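PDB 6B2V: SorB from Sorangium cellulosum, which is a polyketide synthase of sorangicin biosynthesis, this chain being the pyran synthase domain of module nine, which probably closes a pyran ring in the growing chain. Local coordinates for residues 84-89 with 238-243; 140-145 with 277-282; 176-181 with 214-219; 185-190 with 250-255; 268-273 with 281-286. All coordinates share one frame; numbering follows the deposited sequence.

Overall arrangement
Four of the five contacts are buried; interaction 2 is partly open to solvent. Interaction 1 pairs a strand of the N-terminal hotdog with one of the C-terminal hotdog, and its strand 232-241 pairs on its other edge with strand 279-289, which interactions 2 and 5 share. Strand 267-273 then links interaction 5 to the ladder of interaction 4, and P216 of interaction 3 packs beneath that ladder on A190 and V251. Chemistry follows position. Interaction 3, between strand and central helix, is wholly apolar; interactions 1, 4 and 5 are backbone ladders, the last two with charged groups on one face; interaction 2 relies on an arginine, a few backbone bonds and bridging waters.

Interaction 1. Residues 84-89 with 238-243; sequences GIRNAL and ALWIYS
The indole of W240 and the guanidinium of R86 lie nearly parallel, their planes 14° apart, both side chains pointing the same way from one sheet face. It is the aliphatic part of R86 that meets the ring: CG and CD come obliquely to the benzo corner, CD standing 4.1 Å from W240 CH2. At another part of the same six-membered ring, also obliquely, G84 CA approaches W240 CE3 to 3.8 Å. The indole is brought beside G84 because W240 CG sits beside its own backbone N (chi1 -59°). Glycine suits this position, since a CB on G84 would collide with the ring and with L239 O. A small A238 next to R86 completes this face, while I85 and L239 sit on the other, their CB atoms 4.5 Å apart, and L239 continues onto M281 and F283. Beneath the side chains the strands run antiparallel at 173°. I85 and L239 form the hydrogen-bonded pair, I85 N to L239 O and L239 N to I85 O both being 2.9 Å. Strand 82-90 belongs to the N-terminal hotdog and 232-241 to the C-terminal one, so this ladder is the strand-to-strand seam of the double hotdog fold of polyketide synthase dehydratase domains.

Interaction 2. Residues 140-145 with 277-282; sequences ARPPAL and GNCLMA
From R141 CA to L145 CA the irregular backbone runs 144° from the direction of G277 CA to L280 CA, touching that segment most directly at its far end, where L145 N gives a nearly straight hydrogen bond of 2.8 Å to G277 O. G277 has to be glycine on two counts: a CB would strike L145 O, and at its positive phi of 83° it would also jam against the preceding carbonyl. At the other end R141 reaches across with CG anti to its nitrogen (chi1 -169°). It grips C279 O side-on, NE at 2.8 Å on a lone pair in the carbonyl plane and NH2 at 2.9 Å from above that plane, while N278 CB lies over one face of the guanidinium. This linker, following strand 123-132 of the N-terminal hotdog, is thus laid along the tip of the hairpin of strands 267-273 and 279-289 in the C-terminal hotdog. Two consecutive prolines keep it extended without backbone N-H groups. P142 CG rests 3.9 Å from C279 SG, a fitting apolar neighbour for a buried thiol. One water takes the N-H of C279 and donates to P142 O, and a second donates to both P143 O and G277 O.

Interaction 3. Residues 176-181 with 214-219; sequences LWIASL and LVPAIF
L181 sets its CD2 methyl squarely over the face of the F219 ring, 4.0 Å from the centroid and only 9° off the normal, a CH-pi contact. The other methyl, CD1, reaches P216 CB at 4.3 Å, so the leucine straddles two helix residues. One turn back along the helix, I178 CD1 packs on V215 CG1 at 3.7 Å, the two branched side chains crossing at a slant, and the same methyl lies 4.3 Å from P216 CD. L176 CD1 adds a looser touch on V215 CG2. Branched aliphatic residues and one aromatic suit this buried face, where the contact is made by packing, without polar bonds. In hotdog terms this is sausage against bun: helix 207-225 lies in the curve of the C-terminal sheet, here crossing strand 178-181 at -31° with the axes 11.0 Å apart. Proline is tolerated within the helix, which kinks where P216 offers no N-H to the preceding turn, and its ring also packs against A190. Both L181 and F219 extend their CG anti to nitrogen, which carries them toward each other. Further out, helix 160-166 covers L181 through A160 and F219 through R163 and N164, while H183 meets the F219 ring edge-to-face.

Interaction 4. Residues 185-190 with 250-255; sequences DHEALA and YVHARR
This is a buried antiparallel ladder inside the C-terminal hotdog, where strand 187-190 runs at 169° to strand 250-255, and E187 and H252 fasten it on one face with a side-chain bond. A188 with A253 and A190 with V251 are the hydrogen-bonded pairs; A190 N to V251 O is 2.9 Å and A188 N to A253 O is 2.8 Å. At the loop end, R255 N extends the run with a longer bond of 3.2 Å to H186 O. The alanines and V251 share the face turned to helix 207-225, where P216 and A217 come close, and their small size lets the helix lie near the sheet. E187, H252 and R254 lie on the other face, together with L189. H252 NE2 donates to E187 OE2 over 2.6 Å, the oxygen in the ring plane and using its anti lone pair; carboxylate and imidazole planes are 35° apart. Both residues send CG anti to nitrogen (chi1 -178° for E187), which lets them meet diagonally across the ladder. E187 OE1 is held in turn by a salt bridge to R153, so the carboxylate is fixed at both oxygens. L189 CD1 packs 4.0 Å from Y250 CD1, and helix 147-152 covers both. R255 turns outward to D259 and Q224. Antiparallel neighbours like these, with the central helix against one face, form the curved sheet of the hotdog fold.

Interaction 5. Residues 268-273 with 281-286; sequences YDVDLV and MAFRGL
D269 can be followed outward across R284 and G285. Its CB lies 4.0 Å from F283 O, its CG passes 3.9 Å from R284 NH1, and there the carboxylate divides its work. OD1 accepts a hydrogen bond of 3.0 Å from G285 N, met nearly along the C-O direction. OD2 instead stands over one face of the R284 guanidinium, the planes stacked 18° apart; its salt bridge to R284 NH2 is long at 3.6 Å and purely electrostatic, no N-H pointing at it. The turn of D269 CG beside its own nitrogen (chi1 -66°) brings both oxygens to this end. G285 and L286 together face Y268, a G1 beta bulge in the antiparallel hairpin of strands 267-273 and 279-289, and the positive phi of G285 (63°) favours glycine. Apolar residues occupy the other face, toward helix 207-225 and strand 232-241: V270 CG1 is 3.6 Å from F283 CB, and L272 CD2 is 3.7 Å from M281 CE, each pair lying side by side. The Y268 hydroxyl bonds to Q224 on that helix. On the charged face, a water takes an N-H from R284 NH1 at 2.7 Å and lies within bonding range of F283 O, while D271 forms a long, weak ion pair with R254.

Interaction 1. Residues 84-89 with 238-243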
# COMPACT_ATOMS: atom_id res chain seq x y z
N GLY A 84 -11.99 2.53 4.59
CA GLY A 84 -10.79 2.98 3.96
C GLY A 84 -9.90 3.78 4.86
O GLY A 84 -10.12 3.84 6.01
N ILE A 85 -8.86 4.34 4.25
CA ILE A 85 -7.86 5.15 4.89
C ILE A 85 -7.68 6.46 4.15
O ILE A 85 -7.68 6.49 3.01
CB ILE A 85 -6.52 4.38 5.04
CG1 ILE A 85 -6.64 3.36 6.15
CG2 ILE A 85 -5.35 5.29 5.38
CD1 ILE A 85 -5.51 2.38 6.24
N ARG A 86 -7.56 7.55 4.88
CA ARG A 86 -7.34 8.85 4.28
C ARG A 86 -6.10 9.51 4.89
O ARG A 86 -5.76 9.23 5.98
CB ARG A 86 -8.54 9.80 4.45
CG ARG A 86 -9.67 9.54 3.49
CD ARG A 86 -10.87 10.45 3.65
NE ARG A 86 -10.44 11.79 3.53
CZ ARG A 86 -10.52 12.66 4.50
NH1 ARG A 86 -11.05 12.32 5.64
NH2 ARG A 86 -10.06 13.87 4.32
N ASN A 87 -5.47 10.34 4.10
CA ASN A 87 -4.35 11.12 4.60
C ASN A 87 -3.25 10.34 5.28
O ASN A 87 -2.82 10.68 6.32
CB ASN A 87 -4.88 12.21 5.51
CG ASN A 87 -5.80 13.15 4.81
OD1 ASN A 87 -5.73 13.36 3.65
ND2 ASN A 87 -6.65 13.75 5.57
N ALA A 88 -2.81 9.28 4.63
CA ALA A 88 -1.74 8.49 5.13
C ALA A 88 -0.41 9.19 4.85
O ALA A 88 -0.27 9.83 3.87
CB ALA A 88 -1.75 7.12 4.49
N LEU A 89 0.48 9.07 5.82
CA LEU A 89 1.79 9.61 5.80
C LEU A 89 2.77 8.61 6.31
O LEU A 89 2.49 7.91 7.20
CB LEU A 89 1.87 10.89 6.65
CG LEU A 89 3.22 11.54 6.95
CD1 LEU A 89 3.74 12.18 5.69
CD2 LEU A 89 3.00 12.57 8.05
N ALA A 238 -5.98 8.80 -0.25
CA ALA A 238 -6.91 7.77 0.19
C ALA A 238 -6.63 6.37 -0.36
O ALA A 238 -6.08 6.23 -1.37
CB ALA A 238 -8.33 8.14 -0.22
N LEU A 239 -7.11 5.41 0.40
CA LEU A 239 -7.19 4.02 0.00
C LEU A 239 -8.61 3.55 0.30
O LEU A 239 -9.01 3.60 1.40
CB LEU A 239 -6.25 3.12 0.77
CG LEU A 239 -6.50 1.60 0.62
CD1 LEU A 239 -6.35 1.14 -0.82
CD2 LEU A 239 -5.49 0.88 1.44
N TRP A 240 -9.32 3.10 -0.71
CA TRP A 240 -10.67 2.60 -0.55
C TRP A 240 -10.70 1.11 -0.88
O TRP A 240 -10.25 0.75 -1.87
CB TRP A 240 -11.65 3.38 -1.44
CG TRP A 240 -11.68 4.85 -1.16
CD1 TRP A 240 -11.30 5.83 -1.98
CD2 TRP A 240 -12.11 5.47 0.05
NE1 TRP A 240 -11.47 7.04 -1.39
CE2 TRP A 240 -11.97 6.85 -0.14
CE3 TRP A 240 -12.60 5.01 1.25
CZ2 TRP A 240 -12.29 7.76 0.85
CZ3 TRP A 240 -12.91 5.94 2.23
CH2 TRP A 240 -12.77 7.27 2.01
N ILE A 241 -11.24 0.29 -0.00
CA ILE A 241 -11.27 -1.12 -0.16
C ILE A 241 -12.69 -1.57 -0.52
O ILE A 241 -13.57 -1.40 0.25
CB ILE A 241 -10.96 -1.72 1.22
CG1 ILE A 241 -9.60 -1.25 1.71
CG2 ILE A 241 -10.99 -3.21 1.14
CD1 ILE A 241 -9.46 -1.31 3.22
N TYR A 242 -12.90 -2.10 -1.71
CA TYR A 242 -14.23 -2.49 -2.13
C TYR A 242 -14.56 -3.97 -2.04
O TYR A 242 -15.63 -4.33 -1.72
CB TYR A 242 -14.51 -1.96 -3.55
CG TYR A 242 -14.49 -0.47 -3.65
CD1 TYR A 242 -15.53 0.28 -3.20
CD2 TYR A 242 -13.43 0.20 -4.23
CE1 TYR A 242 -15.51 1.65 -3.31
CE2 TYR A 242 -13.41 1.55 -4.34
CZ TYR A 242 -14.45 2.27 -3.86
OH TYR A 242 -14.44 3.61 -3.97
N SER A 243 -13.58 -4.78 -2.32
CA SER A 243 -13.73 -6.22 -2.25
C SER A 243 -12.38 -6.94 -2.13
O SER A 243 -11.40 -6.33 -2.18
CB SER A 243 -14.63 -6.74 -3.36
OG SER A 243 -13.93 -6.79 -4.49

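Interaction 2. Residues 140-145 with 277-282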
# COMPACT_ATOMS: atom_id res chain seq x y z
N ALA A 140 -18.33 6.25 -4.38
CA ALA A 140 -18.90 5.13 -5.07
C ALA A 140 -17.79 4.44 -5.81
O ALA A 140 -16.90 5.04 -6.30
CB ALA A 140 -19.96 5.59 -6.05
N ARG A 141 -17.92 3.14 -5.87
CA ARG A 141 -16.98 2.30 -6.53
C ARG A 141 -16.95 2.82 -7.94
O ARG A 141 -17.92 3.00 -8.55
CB ARG A 141 -17.53 0.87 -6.53
CG ARG A 141 -16.55 -0.18 -6.97
CD ARG A 141 -17.12 -1.58 -7.04
NE ARG A 141 -16.15 -2.60 -6.77
CZ ARG A 141 -16.36 -3.89 -6.93
NH1 ARG A 141 -17.52 -4.31 -7.41
NH2 ARG A 141 -15.44 -4.76 -6.61
N PRO A 142 -15.77 2.90 -8.50
CA PRO A 142 -15.61 3.34 -9.86
C PRO A 142 -16.25 2.33 -10.76
O PRO A 142 -16.39 1.18 -10.48
CB PRO A 142 -14.10 3.26 -10.09
CG PRO A 142 -13.50 3.31 -8.78
CD PRO A 142 -14.51 2.84 -7.78
N PRO A 143 -16.54 2.79 -11.95
CA PRO A 143 -17.08 1.92 -12.97
C PRO A 143 -16.02 0.89 -13.38
O PRO A 143 -14.89 1.08 -13.18
CB PRO A 143 -17.33 2.82 -14.16
CG PRO A 143 -17.26 4.16 -13.64
CD PRO A 143 -16.43 4.17 -12.41
N ALA A 144 -16.46 -0.19 -13.98
CA ALA A 144 -15.50 -1.20 -14.39
C ALA A 144 -14.53 -0.64 -15.41
O ALA A 144 -14.92 0.07 -16.24
CB ALA A 144 -16.20 -2.41 -14.97
N LEU A 145 -13.27 -1.02 -15.30
CA LEU A 145 -12.24 -0.56 -16.18
C LEU A 145 -12.25 -1.28 -17.52
O LEU A 145 -12.30 -2.46 -17.56
CB LEU A 145 -10.90 -0.75 -15.55
CG LEU A 145 -9.69 -0.27 -16.35
CD1 LEU A 145 -9.80 1.25 -16.48
CD2 LEU A 145 -8.44 -0.65 -15.59
N GLY A 277 -12.47 -6.01 -14.73
CA GLY A 277 -12.28 -4.58 -14.56
C GLY A 277 -12.90 -3.95 -13.31
O GLY A 277 -12.90 -2.77 -13.15
N ASN A 278 -13.46 -4.81 -12.47
CA ASN A 278 -14.07 -4.28 -11.27
C ASN A 278 -13.01 -3.80 -10.27
O ASN A 278 -12.07 -4.46 -10.01
CB ASN A 278 -14.95 -5.29 -10.53
CG ASN A 278 -16.07 -5.90 -11.37
OD1 ASN A 278 -16.81 -5.27 -11.97
ND2 ASN A 278 -16.16 -7.18 -11.31
N CYS A 279 -13.26 -2.65 -9.64
CA CYS A 279 -12.32 -2.10 -8.69
C CYS A 279 -12.34 -2.80 -7.33
O CYS A 279 -13.32 -2.82 -6.68
CB CYS A 279 -12.69 -0.64 -8.48
SG CYS A 279 -11.48 0.27 -7.48
N LEU A 280 -11.19 -3.36 -6.96
CA LEU A 280 -11.03 -4.07 -5.69
C LEU A 280 -10.47 -3.10 -4.67
O LEU A 280 -10.91 -3.04 -3.58
CB LEU A 280 -10.13 -5.32 -5.86
CG LEU A 280 -10.48 -6.15 -7.09
CD1 LEU A 280 -9.56 -7.35 -7.07
CD2 LEU A 280 -11.93 -6.62 -7.06
N MET A 281 -9.48 -2.35 -5.09
CA MET A 281 -8.92 -1.31 -4.25
C MET A 281 -8.52 -0.13 -5.08
O MET A 281 -8.00 -0.30 -6.11
CB MET A 281 -7.70 -1.75 -3.48
CG MET A 281 -7.95 -2.82 -2.47
SD MET A 281 -6.49 -3.15 -1.49
CE MET A 281 -5.38 -3.54 -2.82
N ALA A 282 -8.79 1.05 -4.54
CA ALA A 282 -8.44 2.30 -5.17
C ALA A 282 -7.51 3.13 -4.29
O ALA A 282 -7.86 3.50 -3.20
CB ALA A 282 -9.67 3.12 -5.48
O HOH W 1 -15.69 -1.48 -10.42
O HOH W 2 -12.74 -0.19 -11.88

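Interaction 3. Residues 176-181 with 214-219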
# COMPACT_ATOMS: atom_id res chain seq x y z
N LEU A 176 6.29 -10.84 -5.81
CA LEU A 176 5.26 -9.98 -6.32
C LEU A 176 4.36 -10.73 -7.30
O LEU A 176 4.67 -11.80 -7.73
CB LEU A 176 5.85 -8.78 -7.03
CG LEU A 176 6.75 -7.87 -6.21
CD1 LEU A 176 7.27 -6.75 -7.04
CD2 LEU A 176 6.02 -7.41 -4.98
N TRP A 177 3.23 -10.13 -7.62
CA TRP A 177 2.28 -10.69 -8.53
C TRP A 177 2.43 -10.19 -9.98
O TRP A 177 1.77 -10.65 -10.84
CB TRP A 177 0.86 -10.35 -8.08
CG TRP A 177 0.38 -10.95 -6.78
CD1 TRP A 177 1.07 -11.09 -5.64
CD2 TRP A 177 -0.94 -11.44 -6.52
NE1 TRP A 177 0.29 -11.67 -4.70
CE2 TRP A 177 -0.96 -11.86 -5.21
CE3 TRP A 177 -2.09 -11.55 -7.27
CZ2 TRP A 177 -2.09 -12.42 -4.65
CZ3 TRP A 177 -3.19 -12.09 -6.71
CH2 TRP A 177 -3.18 -12.52 -5.43
N ILE A 178 3.31 -9.25 -10.19
CA ILE A 178 3.46 -8.72 -11.52
C ILE A 178 3.96 -9.71 -12.56
O ILE A 178 4.91 -10.36 -12.33
CB ILE A 178 4.36 -7.48 -11.47
CG1 ILE A 178 3.73 -6.48 -10.54
CG2 ILE A 178 4.51 -6.88 -12.85
CD1 ILE A 178 4.63 -5.34 -10.26
N ALA A 179 3.24 -9.82 -13.67
CA ALA A 179 3.60 -10.71 -14.74
C ALA A 179 3.98 -10.02 -16.02
O ALA A 179 4.67 -10.53 -16.82
CB ALA A 179 2.48 -11.65 -15.06
N SER A 180 3.46 -8.84 -16.22
CA SER A 180 3.76 -8.01 -17.36
C SER A 180 3.51 -6.54 -17.03
O SER A 180 2.81 -6.26 -16.14
CB SER A 180 2.88 -8.36 -18.57
OG SER A 180 1.58 -7.87 -18.36
N LEU A 181 4.14 -5.64 -17.77
CA LEU A 181 3.95 -4.24 -17.58
C LEU A 181 4.03 -3.43 -18.90
O LEU A 181 4.97 -3.54 -19.57
CB LEU A 181 5.02 -3.73 -16.61
CG LEU A 181 5.06 -2.24 -16.26
CD1 LEU A 181 3.76 -1.77 -15.64
CD2 LEU A 181 6.16 -1.95 -15.26
N LEU A 214 1.46 -0.96 -5.89
CA LEU A 214 2.27 0.25 -5.86
C LEU A 214 3.42 0.36 -6.85
O LEU A 214 3.73 1.40 -7.28
CB LEU A 214 2.78 0.56 -4.44
CG LEU A 214 1.70 0.76 -3.36
CD1 LEU A 214 2.27 1.35 -2.10
CD2 LEU A 214 0.51 1.57 -3.84
N VAL A 215 4.01 -0.78 -7.20
CA VAL A 215 5.18 -0.75 -8.06
C VAL A 215 4.94 -0.09 -9.40
O VAL A 215 5.76 0.64 -9.84
CB VAL A 215 5.83 -2.18 -8.19
CG1 VAL A 215 6.70 -2.34 -9.43
CG2 VAL A 215 6.68 -2.43 -7.00
N PRO A 216 3.81 -0.34 -10.04
CA PRO A 216 3.58 0.31 -11.32
C PRO A 216 3.48 1.83 -11.22
O PRO A 216 3.85 2.48 -12.13
CB PRO A 216 2.29 -0.36 -11.82
CG PRO A 216 2.39 -1.67 -11.23
CD PRO A 216 2.89 -1.45 -9.85
N ALA A 217 2.88 2.33 -10.14
CA ALA A 217 2.80 3.77 -9.90
C ALA A 217 4.17 4.39 -9.63
O ALA A 217 4.44 5.44 -10.08
CB ALA A 217 1.85 4.06 -8.74
N ILE A 218 4.97 3.71 -8.85
CA ILE A 218 6.30 4.18 -8.58
C ILE A 218 7.16 4.16 -9.85
O ILE A 218 7.85 5.07 -10.12
CB ILE A 218 6.94 3.39 -7.46
CG1 ILE A 218 6.23 3.69 -6.18
CG2 ILE A 218 8.42 3.71 -7.35
CD1 ILE A 218 6.47 2.68 -5.10
N PHE A 219 7.00 3.12 -10.65
CA PHE A 219 7.70 3.03 -11.90
C PHE A 219 7.31 4.23 -12.79
O PHE A 219 8.14 4.85 -13.36
CB PHE A 219 7.37 1.66 -12.56
CG PHE A 219 7.85 1.52 -13.96
CD1 PHE A 219 7.07 1.93 -14.97
CD2 PHE A 219 9.06 1.01 -14.22
CE1 PHE A 219 7.49 1.84 -16.26
CE2 PHE A 219 9.50 0.88 -15.52
CZ PHE A 219 8.71 1.30 -16.53

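Interaction 4. Residues 185-190 with 250-255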
# COMPACT_ATOMS: atom_id res chain seq x y z
N ASP A 185 3.43 7.59 -21.61
CA ASP A 185 4.20 8.56 -20.85
C ASP A 185 3.55 8.95 -19.54
O ASP A 185 4.18 9.58 -18.78
CB ASP A 185 4.55 9.83 -21.66
CG ASP A 185 3.36 10.55 -22.19
OD1 ASP A 185 2.25 10.14 -22.00
OD2 ASP A 185 3.58 11.54 -22.84
N HIS A 186 2.30 8.59 -19.32
CA HIS A 186 1.59 8.97 -18.11
C HIS A 186 0.63 7.93 -17.49
O HIS A 186 0.00 8.19 -16.55
CB HIS A 186 0.76 10.22 -18.35
CG HIS A 186 -0.35 10.00 -19.30
ND1 HIS A 186 -0.15 9.94 -20.65
CD2 HIS A 186 -1.65 9.75 -19.11
CE1 HIS A 186 -1.29 9.72 -21.25
NE2 HIS A 186 -2.22 9.59 -20.33
N GLU A 187 0.62 6.75 -18.06
CA GLU A 187 -0.26 5.69 -17.64
C GLU A 187 0.46 4.33 -17.75
O GLU A 187 1.30 4.13 -18.55
CB GLU A 187 -1.54 5.72 -18.53
CG GLU A 187 -2.67 4.73 -18.29
CD GLU A 187 -3.89 5.06 -19.14
OE1 GLU A 187 -3.72 5.64 -20.18
OE2 GLU A 187 -4.98 4.72 -18.72
N ALA A 188 0.09 3.44 -16.86
CA ALA A 188 0.65 2.11 -16.85
C ALA A 188 -0.39 1.02 -16.50
O ALA A 188 -1.26 1.23 -15.76
CB ALA A 188 1.79 2.03 -15.85
N LEU A 189 -0.19 -0.12 -17.11
CA LEU A 189 -1.00 -1.29 -16.88
C LEU A 189 -0.12 -2.54 -16.67
O LEU A 189 0.64 -2.93 -17.49
CB LEU A 189 -1.95 -1.49 -18.03
CG LEU A 189 -2.99 -2.59 -17.90
CD1 LEU A 189 -4.09 -2.22 -16.94
CD2 LEU A 189 -3.53 -2.97 -19.27
N ALA A 190 -0.32 -3.12 -15.51
CA ALA A 190 0.38 -4.35 -15.14
C ALA A 190 -0.60 -5.50 -15.03
O ALA A 190 -1.60 -5.34 -14.48
CB ALA A 190 1.08 -4.21 -13.80
N TYR A 250 -5.28 -6.96 -12.71
CA TYR A 250 -4.55 -5.86 -13.33
C TYR A 250 -4.36 -4.72 -12.36
O TYR A 250 -5.14 -4.53 -11.51
CB TYR A 250 -5.31 -5.29 -14.56
CG TYR A 250 -5.35 -6.19 -15.74
CD1 TYR A 250 -4.32 -6.19 -16.60
CD2 TYR A 250 -6.39 -7.04 -15.98
CE1 TYR A 250 -4.30 -6.99 -17.69
CE2 TYR A 250 -6.35 -7.88 -17.10
CZ TYR A 250 -5.28 -7.84 -17.92
OH TYR A 250 -5.14 -8.58 -19.09
N VAL A 251 -3.30 -3.95 -12.56
CA VAL A 251 -3.02 -2.74 -11.80
C VAL A 251 -2.93 -1.61 -12.87
O VAL A 251 -2.21 -1.73 -13.77
CB VAL A 251 -1.72 -2.87 -11.03
CG1 VAL A 251 -1.34 -1.56 -10.39
CG2 VAL A 251 -1.82 -3.91 -9.95
N HIS A 252 -3.71 -0.57 -12.65
CA HIS A 252 -3.83 0.59 -13.52
C HIS A 252 -3.43 1.83 -12.76
O HIS A 252 -4.12 2.26 -11.95
CB HIS A 252 -5.27 0.72 -13.99
CG HIS A 252 -5.50 1.84 -14.95
ND1 HIS A 252 -6.63 2.62 -14.94
CD2 HIS A 252 -4.71 2.34 -15.92
CE1 HIS A 252 -6.52 3.54 -15.87
NE2 HIS A 252 -5.38 3.36 -16.51
N ALA A 253 -2.30 2.38 -13.16
CA ALA A 253 -1.72 3.57 -12.58
C ALA A 253 -1.60 4.70 -13.58
O ALA A 253 -1.30 4.50 -14.70
CB ALA A 253 -0.29 3.26 -12.14
N ARG A 254 -1.43 5.99 -13.09
CA ARG A 254 -1.81 7.13 -13.88
C ARG A 254 -1.66 8.39 -13.04
O ARG A 254 -1.70 8.37 -11.88
CB ARG A 254 -3.28 7.01 -14.39
CG ARG A 254 -4.32 6.97 -13.32
CD ARG A 254 -5.74 6.75 -13.86
NE ARG A 254 -6.70 6.77 -12.78
CZ ARG A 254 -6.98 5.74 -12.03
NH1 ARG A 254 -7.84 5.86 -11.03
NH2 ARG A 254 -6.37 4.61 -12.25
N ARG A 255 -0.90 9.28 -13.72
CA ARG A 255 -0.64 10.54 -13.08
C ARG A 255 -2.00 11.10 -12.67
O ARG A 255 -2.91 11.07 -13.42
CB ARG A 255 0.15 11.48 -14.01
CG ARG A 255 0.55 12.84 -13.45
CD ARG A 255 1.60 12.77 -12.36
NE ARG A 255 2.17 14.07 -11.99
CZ ARG A 255 3.17 14.65 -12.62
NH1 ARG A 255 3.58 15.82 -12.21
NH2 ARG A 255 3.74 14.11 -13.66

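Interaction 5. Residues 268-273 with 281-286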
# COMPACT_ATOMS: atom_id res chain seq x y z
N TYR A 268 0.08 10.23 -8.06
CA TYR A 268 -0.50 9.20 -8.86
C TYR A 268 -1.75 8.53 -8.24
O TYR A 268 -1.89 8.41 -7.10
CB TYR A 268 0.60 8.13 -9.10
CG TYR A 268 1.74 8.72 -9.91
CD1 TYR A 268 2.74 9.43 -9.31
CD2 TYR A 268 1.72 8.66 -11.27
CE1 TYR A 268 3.69 10.08 -10.04
CE2 TYR A 268 2.69 9.29 -12.00
CZ TYR A 268 3.68 10.01 -11.38
OH TYR A 268 4.65 10.63 -12.10
N ASP A 269 -2.60 8.08 -9.14
CA ASP A 269 -3.77 7.28 -8.80
C ASP A 269 -3.49 5.84 -9.30
O ASP A 269 -2.90 5.69 -10.33
CB ASP A 269 -5.05 7.81 -9.45
CG ASP A 269 -5.47 9.18 -8.95
OD1 ASP A 269 -5.18 9.53 -7.86
OD2 ASP A 269 -6.07 9.88 -9.74
N VAL A 270 -3.80 4.83 -8.50
CA VAL A 270 -3.59 3.48 -8.95
C VAL A 270 -4.70 2.55 -8.44
O VAL A 270 -4.95 2.52 -7.32
CB VAL A 270 -2.16 2.99 -8.65
CG1 VAL A 270 -1.81 2.99 -7.19
CG2 VAL A 270 -1.96 1.62 -9.19
N ASP A 271 -5.28 1.76 -9.32
CA ASP A 271 -6.31 0.86 -8.94
C ASP A 271 -5.92 -0.59 -9.19
O ASP A 271 -5.21 -0.89 -10.09
CB ASP A 271 -7.61 1.03 -9.75
CG ASP A 271 -8.35 2.33 -9.44
OD1 ASP A 271 -7.74 3.20 -9.00
OD2 ASP A 271 -9.52 2.44 -9.57
N LEU A 272 -6.43 -1.43 -8.31
CA LEU A 272 -6.32 -2.86 -8.43
C LEU A 272 -7.71 -3.33 -8.89
O LEU A 272 -8.65 -3.13 -8.27
CB LEU A 272 -5.97 -3.54 -7.12
CG LEU A 272 -5.95 -5.08 -7.15
CD1 LEU A 272 -4.81 -5.61 -8.01
CD2 LEU A 272 -5.78 -5.64 -5.78
N VAL A 273 -7.74 -4.00 -10.02
CA VAL A 273 -8.96 -4.49 -10.59
C VAL A 273 -8.92 -6.00 -10.87
O VAL A 273 -7.91 -6.56 -11.03
CB VAL A 273 -9.37 -3.79 -11.91
CG1 VAL A 273 -9.45 -2.29 -11.71
CG2 VAL A 273 -8.43 -4.10 -13.05
N MET A 281 -9.48 -2.35 -5.09
CA MET A 281 -8.92 -1.31 -4.25
C MET A 281 -8.52 -0.13 -5.08
O MET A 281 -8.00 -0.30 -6.11
CB MET A 281 -7.70 -1.75 -3.48
CG MET A 281 -7.95 -2.82 -2.47
SD MET A 281 -6.49 -3.15 -1.49
CE MET A 281 -5.38 -3.54 -2.82
N ALA A 282 -8.79 1.05 -4.54
CA ALA A 282 -8.44 2.30 -5.17
C ALA A 282 -7.51 3.13 -4.29
O ALA A 282 -7.86 3.50 -3.20
CB ALA A 282 -9.67 3.12 -5.48
N PHE A 283 -6.34 3.42 -4.84
CA PHE A 283 -5.35 4.29 -4.21
C PHE A 283 -5.44 5.64 -4.92
O PHE A 283 -5.27 5.74 -6.04
CB PHE A 283 -3.93 3.75 -4.35
CG PHE A 283 -3.61 2.56 -3.50
CD1 PHE A 283 -3.84 1.29 -3.94
CD2 PHE A 283 -3.00 2.72 -2.29
CE1 PHE A 283 -3.53 0.22 -3.18
CE2 PHE A 283 -2.67 1.65 -1.54
CZ PHE A 283 -2.94 0.40 -1.98
N ARG A 284 -5.80 6.67 -4.16
CA ARG A 284 -5.92 7.97 -4.70
C ARG A 284 -4.86 8.89 -4.18
O ARG A 284 -4.71 9.01 -3.03
CB ARG A 284 -7.22 8.62 -4.29
CG ARG A 284 -8.44 7.81 -4.49
CD ARG A 284 -8.71 7.55 -5.91
NE ARG A 284 -9.06 8.72 -6.64
CZ ARG A 284 -9.17 8.73 -7.94
NH1 ARG A 284 -8.98 7.63 -8.58
NH2 ARG A 284 -9.50 9.83 -8.59
N GLY A 285 -4.22 9.59 -5.07
CA GLY A 285 -3.25 10.57 -4.65
C GLY A 285 -2.03 10.15 -3.90
O GLY A 285 -1.76 10.63 -2.84
N LEU A 286 -1.30 9.23 -4.49
CA LEU A 286 -0.05 8.72 -3.94
C LEU A 286 1.15 9.48 -4.47
O LEU A 286 1.29 9.68 -5.61
CB LEU A 286 0.14 7.27 -4.35
CG LEU A 286 1.49 6.67 -4.02
CD1 LEU A 286 1.64 6.34 -2.55
CD2 LEU A 286 1.77 5.42 -4.84
O HOH W 3 -7.62 5.44 -7.82